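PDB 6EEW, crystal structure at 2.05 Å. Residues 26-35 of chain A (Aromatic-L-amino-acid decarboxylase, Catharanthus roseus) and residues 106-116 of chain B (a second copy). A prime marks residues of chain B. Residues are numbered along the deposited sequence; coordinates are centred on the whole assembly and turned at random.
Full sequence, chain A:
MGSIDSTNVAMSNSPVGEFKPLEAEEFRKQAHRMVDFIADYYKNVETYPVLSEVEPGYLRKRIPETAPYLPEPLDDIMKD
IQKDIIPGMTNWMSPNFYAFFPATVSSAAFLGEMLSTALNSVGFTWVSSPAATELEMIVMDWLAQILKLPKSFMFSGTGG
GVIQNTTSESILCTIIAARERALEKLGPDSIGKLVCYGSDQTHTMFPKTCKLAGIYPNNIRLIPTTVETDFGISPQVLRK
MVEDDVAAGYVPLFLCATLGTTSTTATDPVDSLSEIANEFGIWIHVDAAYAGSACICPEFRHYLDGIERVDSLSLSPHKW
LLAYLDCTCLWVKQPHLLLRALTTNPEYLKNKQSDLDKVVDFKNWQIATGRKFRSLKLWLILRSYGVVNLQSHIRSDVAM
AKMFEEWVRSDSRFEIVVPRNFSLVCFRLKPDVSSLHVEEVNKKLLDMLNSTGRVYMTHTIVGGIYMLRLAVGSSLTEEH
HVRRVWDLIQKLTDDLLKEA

Chain A 26-35: EFRKQAHRMV
Chain B, residues 106-116: SSAAFLGEMLS

The most unusual feature of this contact is that two helices from different copies of the protein run nearly parallel, their N-to-C directions only 21° apart (signed crossing angle -21°), with their axes 9.8 Å apart at closest approach. Residues 26-35 of chain A are helical throughout, with phi from -54° to -69° and psi from -34° to -57°; the helix extends beyond both ends of the stretch. In chain B the helix spans 107′-116′ and continues onward. Ser106′ precedes it in an extended conformation (phi/psi -164/151) and, with chi1 p, caps it: Ala109′ N donates to Ser106′ OG at 3.2 Å, with an angle of 157° at the hydrogen. Regular i to i+4 backbone bonds hold both helices.

The register follows from the CA atoms: Phe27 CA lies 5.4 Å from Ser107′ CA, and Ala31 CA lies 6.3 Å from Leu111′ CA. Each chain advances four residues between these pairs, about one helical turn, as expected for helices running in the same direction. Together the stretches bury 544 Å², summed over both sides.

At the N-terminal end, the CA-to-CB bond of Phe27 points sideways, but chi1 t (176°) and chi2 -89° bring the end of the ring nearer to chain B. Ser107′ CB sits at the ring edge, 3.7 Å from Phe27 CD2. Phe27 CZ approaches Phe110′ CD2 at 3.4 Å and lies over one face of the Phe110′ ring (chi1 t, chi2 76°). With centroids 5.0 Å apart and planes at 51°, the aromatic pair is oblique.

The polar contact lies beside this pair. Gln30, with chi1 m, chi2 t and chi3 2°, places OE1 3.1 Å from Ser107′ OG (chi1 p), a distance suited to a hydrogen bond, although the hydroxyl proton has another acceptor within reach. The amide's other end is fixed within its own helix: Gln30 NE2 donates to Glu26 OE2 at 3.0 Å and 157°, with Glu26 in t, p and chi3 -4°.

Farther along, the contact is apolar. Leu111′ (chi1 m, chi2 t) points toward chain A and meets the small Ala31 closely enough to reach its backbone, with Leu111′ CD2 3.6 Å from Ala31 CA; the same methyl is 3.5 Å from Gln30 O. Met34, which has the largest covered area of either stretch (102 Å²), also points across. Its t, p, p conformation brings Met34 CE to 3.5 Å from Leu111′ CB and Met34 SD to 4.0 Å from Leu115′ CB (Leu115′ chi1 t, chi2 p), while Met34 CG lies 4.1 Å from Met114′ CB. Met114′ adopts m, t, p, leaving its SD 4.2 Å from Ala31 CB and its CE 3.4 Å from Val35 CG2 (Val35 chi1 165°, t). These flexible thioethers fit around branched and small neighbours through van der Waals contact, and all five of Ala31, Met34, Val35, Leu111′ and Met114′ are buried.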

# COMPACT_ATOMS: atom_id res chain seq x y z
N GLU A 26 -10.08 27.70 -4.68
CA GLU A 26 -10.63 26.80 -5.68
C GLU A 26 -10.73 25.38 -5.13
O GLU A 26 -11.70 24.67 -5.41
CB GLU A 26 -9.79 26.82 -6.97
CG GLU A 26 -10.42 26.02 -8.10
CD GLU A 26 -11.74 26.61 -8.60
OE1 GLU A 26 -12.22 27.60 -8.01
OE2 GLU A 26 -12.31 26.07 -9.58
N PHE A 27 -9.71 24.96 -4.38
CA PHE A 27 -9.77 23.67 -3.70
C PHE A 27 -11.01 23.56 -2.84
O PHE A 27 -11.75 22.58 -2.90
CB PHE A 27 -8.51 23.47 -2.85
CG PHE A 27 -8.52 22.21 -2.04
CD1 PHE A 27 -9.05 22.20 -0.76
CD2 PHE A 27 -7.99 21.04 -2.55
CE1 PHE A 27 -9.07 21.05 -0.02
CE2 PHE A 27 -8.01 19.88 -1.81
CZ PHE A 27 -8.55 19.89 -0.54
N ARG A 28 -11.24 24.57 -2.00
CA ARG A 28 -12.40 24.56 -1.12
C ARG A 28 -13.66 24.35 -1.93
O ARG A 28 -14.50 23.49 -1.62
CB ARG A 28 -12.44 25.87 -0.33
CG ARG A 28 -13.46 25.91 0.80
CD ARG A 28 -13.59 27.33 1.38
NE ARG A 28 -12.29 27.90 1.73
CZ ARG A 28 -11.62 27.63 2.85
NH1 ARG A 28 -12.11 26.78 3.74
NH2 ARG A 28 -10.44 28.19 3.07
N LYS A 29 -13.81 25.12 -3.01
CA LYS A 29 -15.00 25.04 -3.86
C LYS A 29 -15.19 23.62 -4.40
O LYS A 29 -16.23 22.98 -4.18
CB LYS A 29 -14.86 26.04 -5.01
CG LYS A 29 -16.02 26.10 -5.98
CD LYS A 29 -15.81 27.24 -6.98
CE LYS A 29 -17.07 27.54 -7.79
NZ LYS A 29 -16.92 28.78 -8.61
N GLN A 30 -14.18 23.11 -5.10
CA GLN A 30 -14.32 21.82 -5.76
C GLN A 30 -14.53 20.70 -4.75
O GLN A 30 -15.35 19.80 -4.97
CB GLN A 30 -13.09 21.55 -6.62
CG GLN A 30 -12.84 22.63 -7.67
CD GLN A 30 -11.59 22.37 -8.50
OE1 GLN A 30 -10.91 21.36 -8.33
NE2 GLN A 30 -11.27 23.30 -9.40
N ALA A 31 -13.82 20.75 -3.62
CA ALA A 31 -13.98 19.70 -2.62
C ALA A 31 -15.37 19.73 -2.00
O ALA A 31 -15.97 18.68 -1.78
CB ALA A 31 -12.89 19.83 -1.55
N HIS A 32 -15.92 20.92 -1.72
CA HIS A 32 -17.30 20.96 -1.24
C HIS A 32 -18.23 20.30 -2.25
O HIS A 32 -19.14 19.53 -1.88
CB HIS A 32 -17.74 22.40 -0.99
CG HIS A 32 -17.24 22.99 0.30
ND1 HIS A 32 -17.20 22.28 1.47
CD2 HIS A 32 -16.81 24.24 0.60
CE1 HIS A 32 -16.72 23.05 2.44
NE2 HIS A 32 -16.48 24.24 1.93
N ARG A 33 -18.01 20.58 -3.54
CA ARG A 33 -18.86 19.99 -4.56
C ARG A 33 -18.75 18.47 -4.55
O ARG A 33 -19.76 17.76 -4.67
CB ARG A 33 -18.49 20.54 -5.94
CG ARG A 33 -19.21 19.83 -7.06
CD ARG A 33 -18.88 20.37 -8.43
NE ARG A 33 -19.66 19.65 -9.43
CZ ARG A 33 -19.72 19.98 -10.71
NH1 ARG A 33 -19.05 21.03 -11.16
NH2 ARG A 33 -20.47 19.26 -11.54
N MET A 34 -17.54 17.95 -4.36
CA MET A 34 -17.38 16.50 -4.32
C MET A 34 -18.02 15.89 -3.08
O MET A 34 -18.50 14.75 -3.12
CB MET A 34 -15.91 16.12 -4.37
CG MET A 34 -15.68 14.61 -4.42
SD MET A 34 -16.34 13.88 -5.95
CE MET A 34 -15.06 14.32 -7.13
N VAL A 35 -17.98 16.61 -1.95
CA VAL A 35 -18.66 16.14 -0.75
C VAL A 35 -20.14 15.99 -1.01
O VAL A 35 -20.77 14.99 -0.62
CB VAL A 35 -18.39 17.08 0.43
CG1 VAL A 35 -19.37 16.78 1.55
CG2 VAL A 35 -16.96 16.89 0.92
N SER B 106 -2.58 18.29 -6.18
CA SER B 106 -3.47 19.11 -6.98
C SER B 106 -4.88 18.85 -6.50
O SER B 106 -5.17 17.75 -6.00
CB SER B 106 -3.34 18.79 -8.46
OG SER B 106 -3.90 17.52 -8.72
N SER B 107 -5.76 19.84 -6.63
CA SER B 107 -7.13 19.64 -6.18
C SER B 107 -7.82 18.54 -6.99
O SER B 107 -8.65 17.79 -6.44
CB SER B 107 -7.91 20.95 -6.25
OG SER B 107 -7.90 21.45 -7.57
N ALA B 108 -7.50 18.42 -8.28
CA ALA B 108 -8.07 17.33 -9.07
C ALA B 108 -7.73 15.98 -8.45
O ALA B 108 -8.59 15.10 -8.35
CB ALA B 108 -7.57 17.41 -10.51
N ALA B 109 -6.48 15.82 -8.00
CA ALA B 109 -6.11 14.56 -7.38
C ALA B 109 -6.83 14.37 -6.05
O ALA B 109 -7.23 13.25 -5.72
CB ALA B 109 -4.60 14.51 -7.19
N PHE B 110 -7.03 15.45 -5.28
CA PHE B 110 -7.74 15.30 -4.02
C PHE B 110 -9.18 14.87 -4.26
O PHE B 110 -9.72 14.05 -3.49
CB PHE B 110 -7.69 16.58 -3.19
CG PHE B 110 -8.15 16.38 -1.77
CD1 PHE B 110 -7.31 15.77 -0.85
CD2 PHE B 110 -9.42 16.76 -1.36
CE1 PHE B 110 -7.73 15.55 0.46
CE2 PHE B 110 -9.85 16.55 -0.06
CZ PHE B 110 -9.00 15.94 0.85
N LEU B 111 -9.83 15.40 -5.30
CA LEU B 111 -11.18 14.93 -5.60
C LEU B 111 -11.16 13.46 -5.97
O LEU B 111 -12.06 12.70 -5.59
CB LEU B 111 -11.83 15.73 -6.73
CG LEU B 111 -12.03 17.22 -6.49
CD1 LEU B 111 -12.83 17.81 -7.66
CD2 LEU B 111 -12.69 17.52 -5.18
N GLY B 112 -10.14 13.04 -6.72
CA GLY B 112 -10.04 11.63 -7.05
C GLY B 112 -9.88 10.76 -5.81
O GLY B 112 -10.49 9.69 -5.71
N GLU B 113 -9.05 11.20 -4.86
CA GLU B 113 -8.89 10.48 -3.60
C GLU B 113 -10.21 10.42 -2.83
O GLU B 113 -10.62 9.35 -2.36
CB GLU B 113 -7.79 11.14 -2.76
CG GLU B 113 -6.38 10.69 -3.13
CD GLU B 113 -6.03 9.32 -2.55
OE1 GLU B 113 -6.78 8.83 -1.68
OE2 GLU B 113 -5.02 8.72 -2.98
N MET B 114 -10.89 11.56 -2.69
CA MET B 114 -12.17 11.58 -1.99
C MET B 114 -13.14 10.57 -2.59
O MET B 114 -13.68 9.71 -1.89
CB MET B 114 -12.78 12.97 -2.04
CG MET B 114 -12.03 14.02 -1.26
SD MET B 114 -12.86 15.62 -1.33
CE MET B 114 -14.33 15.22 -0.39
N LEU B 115 -13.38 10.68 -3.90
CA LEU B 115 -14.39 9.83 -4.52
C LEU B 115 -13.99 8.37 -4.49
O LEU B 115 -14.82 7.50 -4.17
CB LEU B 115 -14.66 10.29 -5.94
CG LEU B 115 -15.76 9.55 -6.70
CD1 LEU B 115 -17.08 9.54 -5.92
CD2 LEU B 115 -15.94 10.18 -8.07
N SER B 116 -12.73 8.07 -4.82
CA SER B 116 -12.27 6.69 -4.83
C SER B 116 -12.42 6.06 -3.45
O SER B 116 -12.74 4.86 -3.33
CB SER B 116 -10.82 6.65 -5.31
OG SER B 116 -10.28 5.36 -5.17